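Local coordinates for ubiquitin-conjugating enzyme E2 U (Homo sapiens, PDB 1YRV), which catalyses the covalent attachment of ubiquitin to other proteins as an E2 enzyme, taking ubiquitin from the E1 cysteine onto its own as a thioester, at residues Trp55-Glu60 and Phe72-His77. Residues are numbered along the deposited sequence; the frame is centred on the assembly and turned at random.
Sequences WEVEIE and FQLTIH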
ATOM      1  N   TRP A  55      -7.227   5.264   6.441  1.00 48.06           N
ATOM      2  CA  TRP A  55      -7.222   5.773   5.056  1.00 46.44           C
ATOM      3  C   TRP A  55      -7.725   4.815   4.007  1.00 46.98           C
ATOM      4  O   TRP A  55      -7.588   3.601   4.127  1.00 47.27           O
ATOM      5  CB  TRP A  55      -5.809   6.147   4.616  1.00 44.28           C
ATOM      6  CG  TRP A  55      -5.229   7.184   5.433  1.00 43.22           C
ATOM      7  CD1 TRP A  55      -4.825   7.070   6.721  1.00 39.70           C
ATOM      8  CD2 TRP A  55      -5.087   8.565   5.072  1.00 41.32           C
ATOM      9  NE1 TRP A  55      -4.445   8.303   7.194  1.00 40.27           N
ATOM     10  CE2 TRP A  55      -4.594   9.229   6.205  1.00 39.51           C
ATOM     11  CE3 TRP A  55      -5.324   9.294   3.897  1.00 44.08           C
ATOM     12  CZ2 TRP A  55      -4.352  10.601   6.208  1.00 41.38           C
ATOM     13  CZ3 TRP A  55      -5.079  10.660   3.893  1.00 41.41           C
ATOM     14  CH2 TRP A  55      -4.590  11.302   5.052  1.00 42.80           C
ATOM     15  N   GLU A  56      -8.269   5.389   2.946  1.00 47.74           N
ATOM     16  CA  GLU A  56      -8.723   4.606   1.821  1.00 48.38           C
ATOM     17  C   GLU A  56      -7.890   5.041   0.632  1.00 48.39           C
ATOM     18  O   GLU A  56      -7.877   6.220   0.243  1.00 48.30           O
ATOM     19  CB  GLU A  56     -10.198   4.833   1.570  1.00 50.16           C
ATOM     20  CG  GLU A  56     -11.071   4.002   2.476  1.00 52.89           C
ATOM     21  CD  GLU A  56     -12.550   4.190   2.171  1.00 55.55           C
ATOM     22  OE1 GLU A  56     -13.395   3.611   2.890  1.00 57.15           O
ATOM     23  OE2 GLU A  56     -12.863   4.925   1.208  1.00 56.72           O
ATOM     24  N   VAL A  57      -7.173   4.088   0.057  1.00 47.93           N
ATOM     25  CA  VAL A  57      -6.315   4.429  -1.049  1.00 48.78           C
ATOM     26  C   VAL A  57      -6.463   3.573  -2.301  1.00 48.78           C
ATOM     27  O   VAL A  57      -6.812   2.397  -2.245  1.00 46.40           O
ATOM     28  CB  VAL A  57      -4.816   4.398  -0.633  1.00 49.70           C
ATOM     29  CG1 VAL A  57      -4.655   4.921   0.774  1.00 50.28           C
ATOM     30  CG2 VAL A  57      -4.249   3.009  -0.763  1.00 51.42           C
ATOM     31  N   GLU A  58      -6.171   4.210  -3.427  1.00 50.23           N
ATOM     32  CA  GLU A  58      -6.183   3.604  -4.756  1.00 51.71           C
ATOM     33  C   GLU A  58      -4.889   3.976  -5.473  1.00 49.08           C
ATOM     34  O   GLU A  58      -4.571   5.163  -5.646  1.00 46.85           O
ATOM     35  CB  GLU A  58      -7.383   4.103  -5.554  1.00 55.15           C
ATOM     36  CG  GLU A  58      -8.666   3.397  -5.162  1.00 63.21           C
ATOM     37  CD  GLU A  58      -9.774   3.495  -6.229  1.00 68.09           C
ATOM     38  OE1 GLU A  58      -9.451   3.497  -7.450  1.00 69.23           O
ATOM     39  OE2 GLU A  58     -10.971   3.537  -5.836  1.00 70.16           O
ATOM     40  N   ILE A  59      -4.141   2.954  -5.871  1.00 47.95           N
ATOM     41  CA  ILE A  59      -2.885   3.172  -6.559  1.00 48.15           C
ATOM     42  C   ILE A  59      -2.904   2.493  -7.917  1.00 50.08           C
ATOM     43  O   ILE A  59      -3.137   1.293  -8.003  1.00 47.48           O
ATOM     44  CB  ILE A  59      -1.708   2.620  -5.760  1.00 46.54           C
ATOM     45  CG1 ILE A  59      -1.728   3.156  -4.334  1.00 47.04           C
ATOM     46  CG2 ILE A  59      -0.401   3.066  -6.403  1.00 47.55           C
ATOM     47  CD1 ILE A  59      -0.678   2.513  -3.435  1.00 44.66           C
ATOM     48  N   GLU A  60      -2.693   3.263  -8.981  1.00 52.80           N
ATOM     49  CA  GLU A  60      -2.704   2.681 -10.321  1.00 55.20           C
ATOM     50  C   GLU A  60      -1.474   1.805 -10.556  1.00 56.56           C
ATOM     51  O   GLU A  60      -0.385   2.066 -10.013  1.00 55.65           O
ATOM     52  CB  GLU A  60      -2.781   3.776 -11.384  1.00 55.47           C
ATOM     53  CG  GLU A  60      -4.122   4.493 -11.419  1.00 60.12           C
ATOM     54  CD  GLU A  60      -4.184   5.619 -12.472  1.00 62.69           C
ATOM     55  OE1 GLU A  60      -3.119   5.942 -13.062  1.00 63.31           O
ATOM     56  OE2 GLU A  60      -5.292   6.184 -12.695  1.00 62.75           O
ATOM     57  N   PHE A  72      -4.781  -0.771  -7.407  1.00 55.93           N
ATOM     58  CA  PHE A  72      -4.715  -1.422  -6.104  1.00 52.76           C
ATOM     59  C   PHE A  72      -5.567  -0.605  -5.136  1.00 52.65           C
ATOM     60  O   PHE A  72      -5.312   0.584  -4.907  1.00 53.23           O
ATOM     61  CB  PHE A  72      -3.268  -1.490  -5.602  1.00 51.43           C
ATOM     62  CG  PHE A  72      -2.292  -2.113  -6.587  1.00 50.02           C
ATOM     63  CD1 PHE A  72      -2.345  -3.469  -6.905  1.00 49.81           C
ATOM     64  CD2 PHE A  72      -1.282  -1.352  -7.151  1.00 48.64           C
ATOM     65  CE1 PHE A  72      -1.379  -4.060  -7.767  1.00 48.06           C
ATOM     66  CE2 PHE A  72      -0.320  -1.933  -8.005  1.00 49.32           C
ATOM     67  CZ  PHE A  72      -0.375  -3.292  -8.312  1.00 48.06           C
ATOM     68  N   GLN A  73      -6.614  -1.230  -4.612  1.00 52.10           N
ATOM     69  CA  GLN A  73      -7.496  -0.570  -3.650  1.00 52.73           C
ATOM     70  C   GLN A  73      -7.153  -1.107  -2.269  1.00 50.86           C
ATOM     71  O   GLN A  73      -7.392  -2.271  -1.969  1.00 48.88           O
ATOM     72  CB  GLN A  73      -8.943  -0.862  -3.976  1.00 54.49           C
ATOM     73  CG  GLN A  73      -9.384  -0.194  -5.234  1.00 59.06           C
ATOM     74  CD  GLN A  73     -10.704  -0.714  -5.692  1.00 62.08           C
ATOM     75  OE1 GLN A  73     -10.807  -1.872  -6.093  1.00 64.91           O
ATOM     76  NE2 GLN A  73     -11.741   0.124  -5.619  1.00 65.04           N
ATOM     77  N   LEU A  74      -6.605  -0.234  -1.433  1.00 49.81           N
ATOM     78  CA  LEU A  74      -6.151  -0.613  -0.108  1.00 48.24           C
ATOM     79  C   LEU A  74      -6.715   0.263   0.998  1.00 48.42           C
ATOM     80  O   LEU A  74      -7.369   1.273   0.748  1.00 47.82           O
ATOM     81  CB  LEU A  74      -4.629  -0.461  -0.082  1.00 48.47           C
ATOM     82  CG  LEU A  74      -3.854  -1.005  -1.269  1.00 49.71           C
ATOM     83  CD1 LEU A  74      -2.642  -0.134  -1.570  1.00 49.24           C
ATOM     84  CD2 LEU A  74      -3.458  -2.422  -0.979  1.00 49.21           C
ATOM     85  N   THR A  75      -6.470  -0.162   2.232  1.00 48.95           N
ATOM     86  CA  THR A  75      -6.803   0.650   3.386  1.00 48.14           C
ATOM     87  C   THR A  75      -5.476   0.699   4.140  1.00 48.83           C
ATOM     88  O   THR A  75      -4.711  -0.288   4.171  1.00 49.99           O
ATOM     89  CB  THR A  75      -7.891   0.056   4.337  1.00 48.78           C
ATOM     90  OG1 THR A  75      -7.421  -1.170   4.890  1.00 47.72           O
ATOM     91  CG2 THR A  75      -9.189  -0.149   3.631  1.00 48.81           C
ATOM     92  N   ILE A  76      -5.192   1.848   4.746  1.00 46.92           N
ATOM     93  CA  ILE A  76      -3.955   2.007   5.514  1.00 44.16           C
ATOM     94  C   ILE A  76      -4.329   2.460   6.929  1.00 43.05           C
ATOM     95  O   ILE A  76      -4.940   3.517   7.114  1.00 46.14           O
ATOM     96  CB  ILE A  76      -3.019   3.057   4.852  1.00 42.43           C
ATOM     97  CG1 ILE A  76      -2.690   2.602   3.419  1.00 41.12           C
ATOM     98  CG2 ILE A  76      -1.756   3.254   5.689  1.00 37.62           C
ATOM     99  CD1 ILE A  76      -1.683   3.463   2.732  1.00 38.46           C
ATOM    100  N   HIS A  77      -3.993   1.636   7.909  0.50 40.09           N
ATOM    101  CA  HIS A  77      -4.275   1.948   9.284  0.50 36.81           C
ATOM    102  C   HIS A  77      -3.015   2.333  10.032  0.50 35.24           C
ATOM    103  O   HIS A  77      -2.123   1.520  10.241  0.50 32.65           O
ATOM    104  CB  HIS A  77      -4.914   0.754   9.969  0.50 35.83           C
ATOM    105  CG  HIS A  77      -4.802   0.797  11.460  0.50 38.81           C
ATOM    106  ND1 HIS A  77      -5.483   1.712  12.232  0.50 39.13           N
ATOM    107  CD2 HIS A  77      -4.048   0.066  12.317  0.50 39.29           C
ATOM    108  CE1 HIS A  77      -5.156   1.545  13.501  0.50 39.29           C
ATOM    109  NE2 HIS A  77      -4.286   0.554  13.580  0.50 39.38           N
TER
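V57 meets L74 and I76 on the buried face of this antiparallel hairpin, one branch for each. CG2 of V57 lies 3.6 Å from CB of L74 and equally near that residue's CD1. With CG1 set beside its own backbone N (chi1 -37°), the V57 side chain crosses that of I76 at about a right angle, CG1 of V57 lying 3.8 Å from CD1 of I76. CD1 of L74 also touches CD1 of I59, so diagonal contacts, V57 to I76 and I59 to L74, join the directly paired one of V57 and L74. With both methyl branches gone, as in an alanine here, L74 and I76 would probably lose their partner on the facing strand and a gap would open beside them. At the two ends of this row the aromatic residues meet mostly backbone oxygens: O of I76 lies in the plane of the W55 ring at its edge, 3.6 Å from CD1 of W55, whose NE1 hydrogen-bonds to O of M52, and CD2 of F72 comes obliquely to O of I59.

Three hydrogen-bonded pairs, W55 with I76, V57 with L74 and I59 with F72, join the backbones through six N-H···O bonds. Between these pairs, CA of E58 makes a C-H···O contact of 3.1 Å with O of F72. On the other face E58 and Q73 run side by side; CG of E58 packs 3.7 Å from CG of Q73. Their carboxylate and amide planes are turned 73° apart, and OE2 of E58 comes to 3.5 Å from NE2 of Q73.

The hairpin forms the middle of the four-stranded UBC-core sheet, between strands 43-47 and 88-91. Helix 124-135 packs beneath the apolar face, where L131 touches I59 and L135 touches F72.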